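Local coordinates for protein 3-ketosteroid-delta4-5alpha-dehydrogenase (Rhodococcus jostii, PDB 4AT2) that uses a bound flavin-adenine dinucleotide to dehydrogenate 3-ketosteroids, probably at the C4-C5 bond of 5alpha-reduced substrates, as a step in steroid catabolism, at residues A52-S57 against P207-A212; A65-L70 against L215-E220; K382-T387 against P434-D439; T387-E392 against A401-V406. One frame throughout, in Å; residues are numbered along the deposited sequence.

Contact 1 of 4, residues A52-S57 against P207-A212; sequences AGVAAS and PLVETA
Val54 reaches across from helix 51-62 and sets both of its methyls on one turn of helix 202-214. The two helices run roughly parallel, their axes 9.3 Å apart at closest approach and inclined by 35°. The tight part of the contact is this one valine. Its CG2, held anti to the backbone N (CG1 has chi1 71°), lies over the backbone, 3.6 Å from Leu208 O, and also meets Val209 CG2 at 4.1 Å and Ala212 CB at 4.1 Å. CG1 turns to the Leu208 side chain, 3.8 Å from Leu208 CB, the two side chains crossing at about a right angle. One turn further on, in one of its two modelled conformers, Ser57 OG lies 3.5 Å from Ala212 CB and donates to Val54 O within its own helix. The small Ala212 is consistent with the close approach of the CA atoms of Ser57 and Ala212, 6.5 Å. On the other side of helix 202-214 Glu210 is exposed to solvent and points away from helix 51-62. At the flank, the partly exposed Thr211 still touches Ile58 and Arg62, while its OG1 bonds back to Pro207 O, a carbonyl that Thr211 N approaches from the opposite face. Helix 51-62 follows the glycine-rich turn of a Rossmann-type dinucleotide fold, and Ala52 N gives a hydrogen bond to the FAD phosphate oxygen O2P. Leu208 continues the packing onto Ile51 and Ile58 of this helix, Val209 meets Tyr49 and Trp76, and Ser57 lies against Val67 and Val69 of strand 67-70.

Contact 2 of 4, residues A65-L70 against L215-E220; sequences ADVLVL and LGVRAE
Val67 to Leu70 pair with Arg218 to Glu220 as parallel strands at one edge of the five-stranded parallel sheet of the Rossmann-type FAD-binding fold. Strand 218-220 is outermost, and strand 67-70 bonds on its far side to strand 45-47. Arg218 stands on the same face as Leu68. Its chain bends at chi3 (52°) and carries the guanidinium back over Leu68, whose CD2 is 4.1 Å from Arg218 NH2, and on to Asp66. There the guanidinium and carboxylate planes are nearly coplanar, 16° apart, and Arg218 NH1 makes a salt bridge to the syn side of Asp66 OD1 at 3.1 Å. The same NH1 also bonds to Glu41 O, which further fixes its place. A leucine in place of Arg218 would probably leave the Asp66 carboxylate without this charged mate and Glu41 O without its donor. Glu220, on this face too, lays its CG 3.9 Å from Leu68 CD1 and sends OE1 to Gln243. On the opposite face the valines mesh: Val217 CG1 fits between Val69 CG2, at 3.7 Å, and Val67 CG1, at 4.1 Å. Gly216, at positive phi in a Schellman motif, ends the preceding helix and leads the chain into the strand. Along the backbone, Val69 bonds to the two residues flanking its partner Ala219, with Val69 N to Arg218 O at 2.8 Å and Glu220 N to Val69 O at 2.9 Å.

Contact 3 of 4, residues K382-T387 against P434-D439; sequences KWAAET and PVAALD
Trp383, Ala384 and Ala385 pair with Ala437, Ala436 and Val435 as antiparallel strands, and backbone hydrogen bonds do most of the joining. Ala385 and Val435 form a hydrogen-bonded pair with two bonds, Ala385 N to Val435 O and Val435 N to Ala385 O, both 2.9 Å. At the other end is a classic beta bulge: Lys382 and Trp383 together face Ala437, whose carbonyl O accepts from Lys382 N at 3.0 Å and from Trp383 N at 3.2 Å.

The charged contact starts from the bulge residue Lys382. Lys382 and Asp439 run side by side, and Lys382 NZ meets the anti side of Asp439 OD2 at 2.8 Å in a salt bridge. Arg441 reaches the same oxygen, so two cations share it. Shortening Asp439 to an alanine would probably leave both Lys382 and Arg441 without this anion and let the lysine amine swing into solvent.

Among the apolar and ring contacts, Trp383 CE3 is 3.9 Å from Ala437 CB and Trp383 CZ3 is 3.9 Å from Asp439 CB. The indole has its CG anti to the carbonyl carbon (chi1 -54°), which places CZ3 of the ring beside Asp439 CB. Within segment 382-387, Lys382 CG backs one face of the indole, 3.7 Å above its plane.

Strand 383-385 is an outermost strand of a four-stranded antiparallel sheet, and strand 435-439 bonds on its other side to strand 356-360. Helix 388-394 packs on the face bearing Trp383 and Ala385 through Leu391 and Asp394, while Leu438, on the other face, meets Tyr364 of helix 361-369.

Contact 4 of 4, residues T387-E392 against A401-V406; sequences TVEELE and ALQSTV
Val388 to Glu392 and Leu402 to Val406 lie on helical segments whose N-to-C directions are 140° apart, nearer antiparallel than perpendicular, with axes 8.7 Å apart at closest approach. Thr387 is the N-cap of the first: its OG1 accepts from Glu390 N and donates to Glu390 OE1. Glu392, extended beyond CG, brings its carboxylate to the start of the second helix, where Ala401 also packs on Leu420 of the second subunit. Its OE2 takes Leu402 N at 2.8 Å through the anti lone pair and Gln403 N at 2.9 Å from above the carboxylate plane. OE1 receives Gln403 NE2 at 2.9 Å, in a straight bond (171°), and also Gly400 N. Four donors thus satisfy a buried carboxylate, and the amides of a helix start would probably favour its charged form. The Gln403 amide lies beside Glu389, its plane 14° from that carboxylate; one water accepts from Gln403 NE2 and another donates to Gln403 OE1, each with only a weak bond to Glu389. Beneath this polar layer Val388 CG1 sits 4.0 Å from Leu402 CG, and Val388 CG2 is 4.1 Å from Val406 CG1. Leu391 and Leu402 both reach Ile358 of strand 356-360, seating the helix pair on the antiparallel sheet.

The four contacts form two touching pairs on opposite sides of the chain's centre. Contacts 1 and 2 belong to the FAD-binding Rossmann-type unit: helix 51-62 leads into strand 67-70 and helix 202-214 into strand 218-220, so the same two chain passages meet first as helices, then as strands. Contact 1 is buried and mainly apolar, whereas contact 2, at a sheet edge, adds a salt bridge. Contacts 3 and 4, about 10 Å apart between centres, share Thr387 and join through Leu391. Contact 3 is a partly exposed sheet edge; contact 4 is mostly buried, and combines apolar packing with a carboxylate that bonds to backbone and side-chain N-H groups.

Contact 1 of 4, residues A52-S57 against P207-A212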
loop_
_atom_site.group_PDB
_atom_site.type_symbol
_atom_site.label_atom_id
_atom_site.label_comp_id
_atom_site.label_asym_id
_atom_site.label_seq_id
_atom_site.Cartn_x
_atom_site.Cartn_y
_atom_site.Cartn_z
ATOM N N ALA A 52 -7.852 -5.430 -23.167
ATOM C CA ALA A 52 -9.043 -5.897 -22.473
ATOM C C ALA A 52 -10.263 -5.657 -23.349
ATOM O O ALA A 52 -11.125 -6.523 -23.478
ATOM C CB ALA A 52 -9.204 -5.180 -21.150
ATOM N N GLY A 53 -10.310 -4.476 -23.958
ATOM C CA GLY A 53 -11.445 -4.102 -24.795
ATOM C C GLY A 53 -11.604 -4.975 -26.019
ATOM O O GLY A 53 -12.715 -5.434 -26.316
ATOM N N VAL A 54 -10.502 -5.232 -26.728
ATOM C CA VAL A 54 -10.605 -6.028 -27.962
ATOM C C VAL A 54 -10.995 -7.477 -27.646
ATOM O O VAL A 54 -11.835 -8.057 -28.345
ATOM C CB VAL A 54 -9.362 -5.909 -28.873
ATOM C CG1 VAL A 54 -8.151 -6.614 -28.273
ATOM C CG2 VAL A 54 -9.682 -6.423 -30.280
ATOM N N ALA A 55 -10.444 -8.032 -26.563
ATOM C CA ALA A 55 -10.782 -9.393 -26.146
ATOM C C ALA A 55 -12.258 -9.509 -25.778
ATOM O O ALA A 55 -12.923 -10.490 -26.157
ATOM C CB ALA A 55 -9.897 -9.850 -24.984
ATOM N N ALA A 56 -12.770 -8.507 -25.058
ATOM C CA ALA A 56 -14.188 -8.456 -24.695
ATOM C C ALA A 56 -15.044 -8.389 -25.950
ATOM O O ALA A 56 -16.056 -9.084 -26.054
ATOM C CB ALA A 56 -14.482 -7.264 -23.795
ATOM N N SER A 57 -14.625 -7.560 -26.904
ATOM C CA SER A 57 -15.406 -7.366 -28.130
ATOM C C SER A 57 -15.505 -8.652 -28.945
ATOM O O SER A 57 -16.568 -8.958 -29.488
ATOM C CB SER A 57 -14.860 -6.207 -28.979
ATOM O OG SER A 57 -13.742 -6.600 -29.753
ATOM N N PRO A 207 -3.722 -8.899 -34.708
ATOM C CA PRO A 207 -4.586 -10.047 -35.048
ATOM C C PRO A 207 -5.940 -10.052 -34.327
ATOM O O PRO A 207 -6.936 -10.485 -34.906
ATOM C CB PRO A 207 -3.765 -11.271 -34.611
ATOM C CG PRO A 207 -2.365 -10.787 -34.470
ATOM C CD PRO A 207 -2.433 -9.329 -34.129
ATOM N N LEU A 208 -5.974 -9.576 -33.085
ATOM C CA LEU A 208 -7.233 -9.504 -32.330
ATOM C C LEU A 208 -8.181 -8.470 -32.944
ATOM O O LEU A 208 -9.386 -8.709 -33.062
ATOM C CB LEU A 208 -6.969 -9.207 -30.845
ATOM C CG LEU A 208 -6.174 -10.272 -30.066
ATOM C CD1 LEU A 208 -6.137 -9.949 -28.577
ATOM C CD2 LEU A 208 -6.744 -11.665 -30.246
ATOM N N VAL A 209 -7.627 -7.336 -33.360
ATOM C CA VAL A 209 -8.416 -6.299 -34.021
ATOM C C VAL A 209 -8.993 -6.829 -35.339
ATOM O O VAL A 209 -10.183 -6.656 -35.615
ATOM C CB VAL A 209 -7.597 -5.000 -34.222
ATOM C CG1 VAL A 209 -8.305 -4.047 -35.180
ATOM C CG2 VAL A 209 -7.370 -4.323 -32.874
ATOM N N GLU A 210 -8.154 -7.503 -36.125
ATOM C CA GLU A 210 -8.607 -8.149 -37.362
ATOM C C GLU A 210 -9.758 -9.117 -37.088
ATOM O O GLU A 210 -10.754 -9.128 -37.810
ATOM C CB GLU A 210 -7.455 -8.902 -38.028
ATOM C CG GLU A 210 -6.344 -8.012 -38.564
ATOM C CD GLU A 210 -5.207 -8.810 -39.181
ATOM O OE1 GLU A 210 -4.890 -9.916 -38.684
ATOM O OE2 GLU A 210 -4.626 -8.330 -40.171
ATOM N N THR A 211 -9.620 -9.906 -36.024
ATOM C CA THR A 211 -10.641 -10.863 -35.617
ATOM C C THR A 211 -11.943 -10.136 -35.273
ATOM O O THR A 211 -13.015 -10.500 -35.757
ATOM C CB THR A 211 -10.155 -11.717 -34.419
ATOM O OG1 THR A 211 -8.988 -12.455 -34.807
ATOM C CG2 THR A 211 -11.236 -12.694 -33.961
ATOM N N ALA A 212 -11.836 -9.092 -34.455
ATOM C CA ALA A 212 -13.016 -8.307 -34.071
ATOM C C ALA A 212 -13.703 -7.651 -35.274
ATOM O O ALA A 212 -14.930 -7.637 -35.356
ATOM C CB ALA A 212 -12.643 -7.267 -33.026
#

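Contact 2 of 4, residues A65-L70 against L215-E220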
loop_
_atom_site.group_PDB
_atom_site.type_symbol
_atom_site.label_atom_id
_atom_site.label_comp_id
_atom_site.label_asym_id
_atom_site.label_seq_id
_atom_site.Cartn_x
_atom_site.Cartn_y
_atom_site.Cartn_z
ATOM N N ALA A 65 -23.859 -10.794 -29.906
ATOM C CA ALA A 65 -24.202 -9.424 -29.488
ATOM C C ALA A 65 -23.751 -8.380 -30.497
ATOM O O ALA A 65 -22.754 -8.563 -31.196
ATOM C CB ALA A 65 -23.597 -9.115 -28.120
ATOM N N ASP A 66 -24.498 -7.282 -30.564
ATOM C CA ASP A 66 -24.108 -6.099 -31.323
ATOM C C ASP A 66 -23.118 -5.328 -30.444
ATOM O O ASP A 66 -23.472 -4.885 -29.355
ATOM C CB ASP A 66 -25.377 -5.280 -31.640
ATOM C CG ASP A 66 -25.094 -3.873 -32.170
ATOM O OD1 ASP A 66 -24.065 -3.628 -32.828
ATOM O OD2 ASP A 66 -25.959 -2.994 -31.942
ATOM N N VAL A 67 -21.875 -5.214 -30.906
ATOM C CA VAL A 67 -20.795 -4.642 -30.083
ATOM C C VAL A 67 -20.299 -3.302 -30.611
ATOM O O VAL A 67 -19.998 -3.166 -31.805
ATOM C CB VAL A 67 -19.578 -5.601 -30.008
ATOM C CG1 VAL A 67 -18.508 -5.054 -29.064
ATOM C CG2 VAL A 67 -20.008 -6.980 -29.538
ATOM N N LEU A 68 -20.205 -2.323 -29.715
ATOM C CA LEU A 68 -19.636 -1.021 -30.045
ATOM C C LEU A 68 -18.509 -0.670 -29.079
ATOM O O LEU A 68 -18.723 -0.606 -27.876
ATOM C CB LEU A 68 -20.721 0.067 -30.024
ATOM C CG LEU A 68 -20.298 1.531 -30.209
ATOM C CD1 LEU A 68 -19.609 1.734 -31.559
ATOM C CD2 LEU A 68 -21.504 2.459 -30.055
ATOM N N VAL A 69 -17.316 -0.442 -29.630
ATOM C CA VAL A 69 -16.161 -0.026 -28.839
ATOM C C VAL A 69 -16.056 1.491 -28.911
ATOM O O VAL A 69 -16.162 2.065 -29.988
ATOM C CB VAL A 69 -14.855 -0.664 -29.367
ATOM C CG1 VAL A 69 -13.662 -0.259 -28.499
ATOM C CG2 VAL A 69 -14.969 -2.179 -29.372
ATOM N N LEU A 70 -15.856 2.126 -27.758
ATOM C CA LEU A 70 -15.688 3.575 -27.682
ATOM C C LEU A 70 -14.242 3.872 -27.288
ATOM O O LEU A 70 -13.790 3.477 -26.209
ATOM C CB LEU A 70 -16.643 4.145 -26.636
ATOM C CG LEU A 70 -18.114 3.755 -26.730
ATOM C CD1 LEU A 70 -18.825 4.338 -25.526
ATOM C CD2 LEU A 70 -18.741 4.286 -28.015
ATOM N N LEU A 215 -15.744 -10.010 -37.286
ATOM C CA LEU A 215 -16.952 -10.361 -36.556
ATOM C C LEU A 215 -18.018 -9.267 -36.607
ATOM O O LEU A 215 -19.145 -9.481 -36.157
ATOM C CB LEU A 215 -16.608 -10.677 -35.091
ATOM C CG LEU A 215 -16.014 -12.064 -34.852
ATOM C CD1 LEU A 215 -15.242 -12.083 -33.537
ATOM C CD2 LEU A 215 -17.130 -13.095 -34.843
ATOM N N GLY A 216 -17.657 -8.098 -37.136
ATOM C CA GLY A 216 -18.580 -6.970 -37.215
ATOM C C GLY A 216 -18.584 -6.047 -36.005
ATOM O O GLY A 216 -19.514 -5.250 -35.840
ATOM N N VAL A 217 -17.548 -6.129 -35.166
ATOM C CA VAL A 217 -17.415 -5.180 -34.056
ATOM C C VAL A 217 -17.309 -3.760 -34.621
ATOM O O VAL A 217 -16.568 -3.524 -35.574
ATOM C CB VAL A 217 -16.191 -5.495 -33.170
ATOM C CG1 VAL A 217 -15.943 -4.372 -32.169
ATOM C CG2 VAL A 217 -16.409 -6.816 -32.441
ATOM N N ARG A 218 -18.086 -2.842 -34.052
ATOM C CA ARG A 218 -18.107 -1.435 -34.464
ATOM C C ARG A 218 -17.205 -0.628 -33.535
ATOM O O ARG A 218 -17.061 -0.977 -32.359
ATOM C CB ARG A 218 -19.539 -0.904 -34.373
ATOM C CG ARG A 218 -20.572 -1.735 -35.130
ATOM C CD ARG A 218 -21.961 -1.611 -34.506
ATOM N NE ARG A 218 -22.318 -0.211 -34.347
ATOM C CZ ARG A 218 -23.256 0.262 -33.530
ATOM N NH1 ARG A 218 -23.970 -0.543 -32.748
ATOM N NH2 ARG A 218 -23.460 1.566 -33.494
ATOM N N ALA A 219 -16.592 0.438 -34.058
ATOM C CA ALA A 219 -15.754 1.325 -33.242
ATOM C C ALA A 219 -16.054 2.801 -33.510
ATOM O O ALA A 219 -16.244 3.206 -34.662
ATOM C CB ALA A 219 -14.273 1.030 -33.461
ATOM N N GLU A 220 -16.104 3.591 -32.441
ATOM C CA GLU A 220 -16.209 5.045 -32.537
ATOM C C GLU A 220 -15.029 5.672 -31.812
ATOM O O GLU A 220 -14.697 5.265 -30.695
ATOM C CB GLU A 220 -17.531 5.552 -31.940
ATOM C CG GLU A 220 -18.759 5.349 -32.823
ATOM C CD GLU A 220 -18.736 6.197 -34.091
ATOM O OE1 GLU A 220 -18.173 7.309 -34.080
ATOM O OE2 GLU A 220 -19.296 5.743 -35.109
HETATM O O HOH W 1 -20.889 -6.220 -33.427
#

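Contact 3 of 4, residues K382-T387 against P434-D439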
loop_
_atom_site.group_PDB
_atom_site.type_symbol
_atom_site.label_atom_id
_atom_site.label_comp_id
_atom_site.label_asym_id
_atom_site.label_seq_id
_atom_site.Cartn_x
_atom_site.Cartn_y
_atom_site.Cartn_z
ATOM N N LYS A 382 30.165 5.158 -12.572
ATOM C CA LYS A 382 30.493 6.504 -12.096
ATOM C C LYS A 382 31.878 6.526 -11.451
ATOM O O LYS A 382 32.664 7.459 -11.683
ATOM C CB LYS A 382 29.441 7.015 -11.109
ATOM C CG LYS A 382 29.784 8.388 -10.532
ATOM C CD LYS A 382 28.618 9.040 -9.806
ATOM C CE LYS A 382 27.603 9.627 -10.776
ATOM N NZ LYS A 382 26.404 10.160 -10.067
ATOM N N TRP A 383 32.171 5.509 -10.647
ATOM C CA TRP A 383 33.467 5.416 -9.973
ATOM C C TRP A 383 34.209 4.182 -10.374
ATOM O O TRP A 383 33.613 3.145 -10.639
ATOM C CB TRP A 383 33.309 5.387 -8.461
ATOM C CG TRP A 383 32.512 6.508 -7.847
ATOM C CD1 TRP A 383 32.972 7.755 -7.423
ATOM C CD2 TRP A 383 31.084 6.494 -7.509
ATOM N NE1 TRP A 383 31.951 8.494 -6.875
ATOM C CE2 TRP A 383 30.791 7.797 -6.905
ATOM C CE3 TRP A 383 30.050 5.565 -7.659
ATOM C CZ2 TRP A 383 29.515 8.132 -6.459
ATOM C CZ3 TRP A 383 28.770 5.919 -7.209
ATOM C CH2 TRP A 383 28.511 7.172 -6.631
ATOM N N ALA A 384 35.531 4.278 -10.410
ATOM C CA ALA A 384 36.373 3.115 -10.645
ATOM C C ALA A 384 37.661 3.259 -9.863
ATOM O O ALA A 384 38.242 4.351 -9.795
ATOM C CB ALA A 384 36.659 2.932 -12.127
ATOM N N ALA A 385 38.110 2.152 -9.283
ATOM C CA ALA A 385 39.270 2.165 -8.410
ATOM C C ALA A 385 40.023 0.852 -8.490
ATOM O O ALA A 385 39.482 -0.158 -8.936
ATOM C CB ALA A 385 38.839 2.436 -6.971
ATOM N N GLU A 386 41.271 0.873 -8.034
ATOM C CA GLU A 386 42.117 -0.313 -8.020
ATOM C C GLU A 386 41.711 -1.270 -6.904
ATOM O O GLU A 386 41.936 -2.472 -7.017
ATOM C CB GLU A 386 43.588 0.083 -7.836
ATOM C CG GLU A 386 44.198 0.846 -9.006
ATOM C CD GLU A 386 44.185 0.045 -10.296
ATOM O OE1 GLU A 386 44.738 -1.079 -10.315
ATOM O OE2 GLU A 386 43.608 0.534 -11.298
ATOM N N THR A 387 41.135 -0.731 -5.827
ATOM C CA THR A 387 40.755 -1.546 -4.673
ATOM C C THR A 387 39.341 -1.212 -4.195
ATOM O O THR A 387 38.822 -0.126 -4.458
ATOM C CB THR A 387 41.722 -1.350 -3.483
ATOM O OG1 THR A 387 41.616 -0.010 -2.997
ATOM C CG2 THR A 387 43.199 -1.636 -3.877
ATOM N N PRO A 434 40.626 -4.323 -11.265
ATOM C CA PRO A 434 40.040 -3.111 -10.708
ATOM C C PRO A 434 38.533 -3.271 -10.609
ATOM O O PRO A 434 37.946 -4.154 -11.259
ATOM C CB PRO A 434 40.385 -2.020 -11.735
ATOM C CG PRO A 434 41.334 -2.633 -12.695
ATOM C CD PRO A 434 41.126 -4.112 -12.639
ATOM N N VAL A 435 37.922 -2.437 -9.779
ATOM C CA VAL A 435 36.515 -2.575 -9.455
ATOM C C VAL A 435 35.829 -1.246 -9.736
ATOM O O VAL A 435 36.434 -0.182 -9.576
ATOM C CB VAL A 435 36.343 -3.085 -7.986
ATOM C CG1 VAL A 435 36.977 -2.134 -6.968
ATOM C CG2 VAL A 435 34.889 -3.421 -7.663
ATOM N N ALA A 436 34.582 -1.316 -10.184
ATOM C CA ALA A 436 33.805 -0.127 -10.529
ATOM C C ALA A 436 32.470 -0.124 -9.790
ATOM O O ALA A 436 32.008 -1.160 -9.324
ATOM C CB ALA A 436 33.568 -0.086 -12.027
ATOM N N ALA A 437 31.858 1.050 -9.676
ATOM C CA ALA A 437 30.504 1.142 -9.141
ATOM C C ALA A 437 29.640 1.989 -10.054
ATOM O O ALA A 437 30.028 3.091 -10.465
ATOM C CB ALA A 437 30.506 1.704 -7.728
ATOM N N LEU A 438 28.470 1.463 -10.387
ATOM C CA LEU A 438 27.453 2.214 -11.106
ATOM C C LEU A 438 26.539 2.864 -10.080
ATOM O O LEU A 438 26.090 2.203 -9.144
ATOM C CB LEU A 438 26.607 1.282 -11.982
ATOM C CG LEU A 438 27.163 0.732 -13.300
ATOM C CD1 LEU A 438 28.438 -0.087 -13.097
ATOM C CD2 LEU A 438 26.070 -0.109 -13.969
ATOM N N ASP A 439 26.262 4.153 -10.274
ATOM C CA ASP A 439 25.309 4.880 -9.431
ATOM C C ASP A 439 23.888 4.634 -9.933
ATOM O O ASP A 439 23.485 5.157 -10.975
ATOM C CB ASP A 439 25.629 6.380 -9.458
ATOM C CG ASP A 439 24.826 7.175 -8.447
ATOM O OD1 ASP A 439 23.894 6.617 -7.825
ATOM O OD2 ASP A 439 25.132 8.380 -8.287
#

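Contact 4 of 4, residues T387-E392 against A401-V406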
loop_
_atom_site.group_PDB
_atom_site.type_symbol
_atom_site.label_atom_id
_atom_site.label_comp_id
_atom_site.label_asym_id
_atom_site.label_seq_id
_atom_site.Cartn_x
_atom_site.Cartn_y
_atom_site.Cartn_z
ATOM N N THR A 387 41.135 -0.731 -5.827
ATOM C CA THR A 387 40.755 -1.546 -4.673
ATOM C C THR A 387 39.341 -1.212 -4.195
ATOM O O THR A 387 38.822 -0.126 -4.458
ATOM C CB THR A 387 41.722 -1.350 -3.483
ATOM O OG1 THR A 387 41.616 -0.010 -2.997
ATOM C CG2 THR A 387 43.199 -1.636 -3.877
ATOM N N VAL A 388 38.721 -2.165 -3.495
ATOM C CA VAL A 388 37.422 -1.942 -2.863
ATOM C C VAL A 388 37.505 -0.864 -1.790
ATOM O O VAL A 388 36.598 -0.036 -1.660
ATOM C CB VAL A 388 36.860 -3.252 -2.274
ATOM C CG1 VAL A 388 35.514 -3.027 -1.582
ATOM C CG2 VAL A 388 36.696 -4.280 -3.378
ATOM N N GLU A 389 38.600 -0.864 -1.030
ATOM C CA GLU A 389 38.818 0.167 -0.021
ATOM C C GLU A 389 38.731 1.573 -0.641
ATOM O O GLU A 389 38.065 2.449 -0.099
ATOM C CB GLU A 389 40.167 -0.034 0.673
ATOM C CG GLU A 389 40.490 1.053 1.694
ATOM C CD GLU A 389 41.776 0.807 2.458
ATOM O OE1 GLU A 389 42.534 -0.130 2.123
ATOM O OE2 GLU A 389 42.029 1.573 3.407
ATOM N N GLU A 390 39.394 1.780 -1.780
ATOM C CA GLU A 390 39.317 3.080 -2.448
ATOM C C GLU A 390 37.933 3.361 -3.014
ATOM O O GLU A 390 37.439 4.478 -2.901
ATOM C CB GLU A 390 40.337 3.180 -3.576
ATOM C CG GLU A 390 41.773 3.291 -3.121
ATOM C CD GLU A 390 42.721 2.978 -4.256
ATOM O OE1 GLU A 390 42.906 1.787 -4.567
ATOM O OE2 GLU A 390 43.254 3.926 -4.860
ATOM N N LEU A 391 37.304 2.350 -3.617
ATOM C CA LEU A 391 35.976 2.535 -4.196
ATOM C C LEU A 391 34.997 2.970 -3.106
ATOM O O LEU A 391 34.164 3.859 -3.309
ATOM C CB LEU A 391 35.490 1.240 -4.869
ATOM C CG LEU A 391 34.189 1.346 -5.667
ATOM C CD1 LEU A 391 34.342 2.247 -6.893
ATOM C CD2 LEU A 391 33.749 -0.044 -6.103
ATOM N N GLU A 392 35.121 2.325 -1.947
ATOM C CA GLU A 392 34.259 2.612 -0.792
ATOM C C GLU A 392 34.344 4.083 -0.378
ATOM O O GLU A 392 33.317 4.734 -0.196
ATOM C CB GLU A 392 34.666 1.707 0.366
ATOM C CG GLU A 392 33.928 1.909 1.682
ATOM C CD GLU A 392 34.495 0.981 2.729
ATOM O OE1 GLU A 392 35.569 1.293 3.284
ATOM O OE2 GLU A 392 33.888 -0.085 2.964
ATOM N N ALA A 401 32.107 -0.587 5.382
ATOM C CA ALA A 401 30.730 -0.957 4.984
ATOM C C ALA A 401 30.685 -1.758 3.687
ATOM O O ALA A 401 30.015 -2.805 3.611
ATOM C CB ALA A 401 29.833 0.276 4.879
ATOM N N LEU A 402 31.418 -1.295 2.679
ATOM C CA LEU A 402 31.475 -2.016 1.409
ATOM C C LEU A 402 32.559 -3.095 1.440
ATOM O O LEU A 402 32.354 -4.203 0.912
ATOM C CB LEU A 402 31.702 -1.056 0.227
ATOM C CG LEU A 402 31.798 -1.710 -1.164
ATOM C CD1 LEU A 402 30.477 -2.340 -1.601
ATOM C CD2 LEU A 402 32.269 -0.660 -2.169
ATOM N N GLN A 403 33.694 -2.790 2.059
ATOM C CA GLN A 403 34.785 -3.764 2.128
ATOM C C GLN A 403 34.315 -5.074 2.740
ATOM O O GLN A 403 34.644 -6.152 2.249
ATOM C CB GLN A 403 35.961 -3.225 2.936
ATOM C CG GLN A 403 36.683 -2.046 2.295
ATOM C CD GLN A 403 37.888 -1.646 3.115
ATOM O OE1 GLN A 403 38.882 -2.383 3.186
ATOM N NE2 GLN A 403 37.806 -0.488 3.748
ATOM N N SER A 404 33.561 -4.977 3.830
ATOM C CA SER A 404 33.097 -6.181 4.512
ATOM C C SER A 404 32.088 -6.950 3.668
ATOM O O SER A 404 32.159 -8.173 3.607
ATOM C CB SER A 404 32.524 -5.863 5.895
ATOM O OG SER A 404 31.394 -5.014 5.806
ATOM N N THR A 405 31.169 -6.242 3.017
ATOM C CA THR A 405 30.213 -6.882 2.105
ATOM C C THR A 405 30.942 -7.709 1.051
ATOM O O THR A 405 30.585 -8.858 0.793
ATOM C CB THR A 405 29.325 -5.815 1.439
ATOM O OG1 THR A 405 28.433 -5.314 2.436
ATOM C CG2 THR A 405 28.515 -6.375 0.247
ATOM N N VAL A 406 31.974 -7.119 0.457
ATOM C CA VAL A 406 32.700 -7.790 -0.616
ATOM C C VAL A 406 33.556 -8.937 -0.063
ATOM O O VAL A 406 33.656 -9.998 -0.693
ATOM C CB VAL A 406 33.533 -6.787 -1.450
ATOM C CG1 VAL A 406 34.421 -7.515 -2.460
ATOM C CG2 VAL A 406 32.607 -5.805 -2.155
HETATM O O HOH W 2 39.614 0.871 5.538
HETATM O O HOH W 3 41.408 -2.481 4.324
#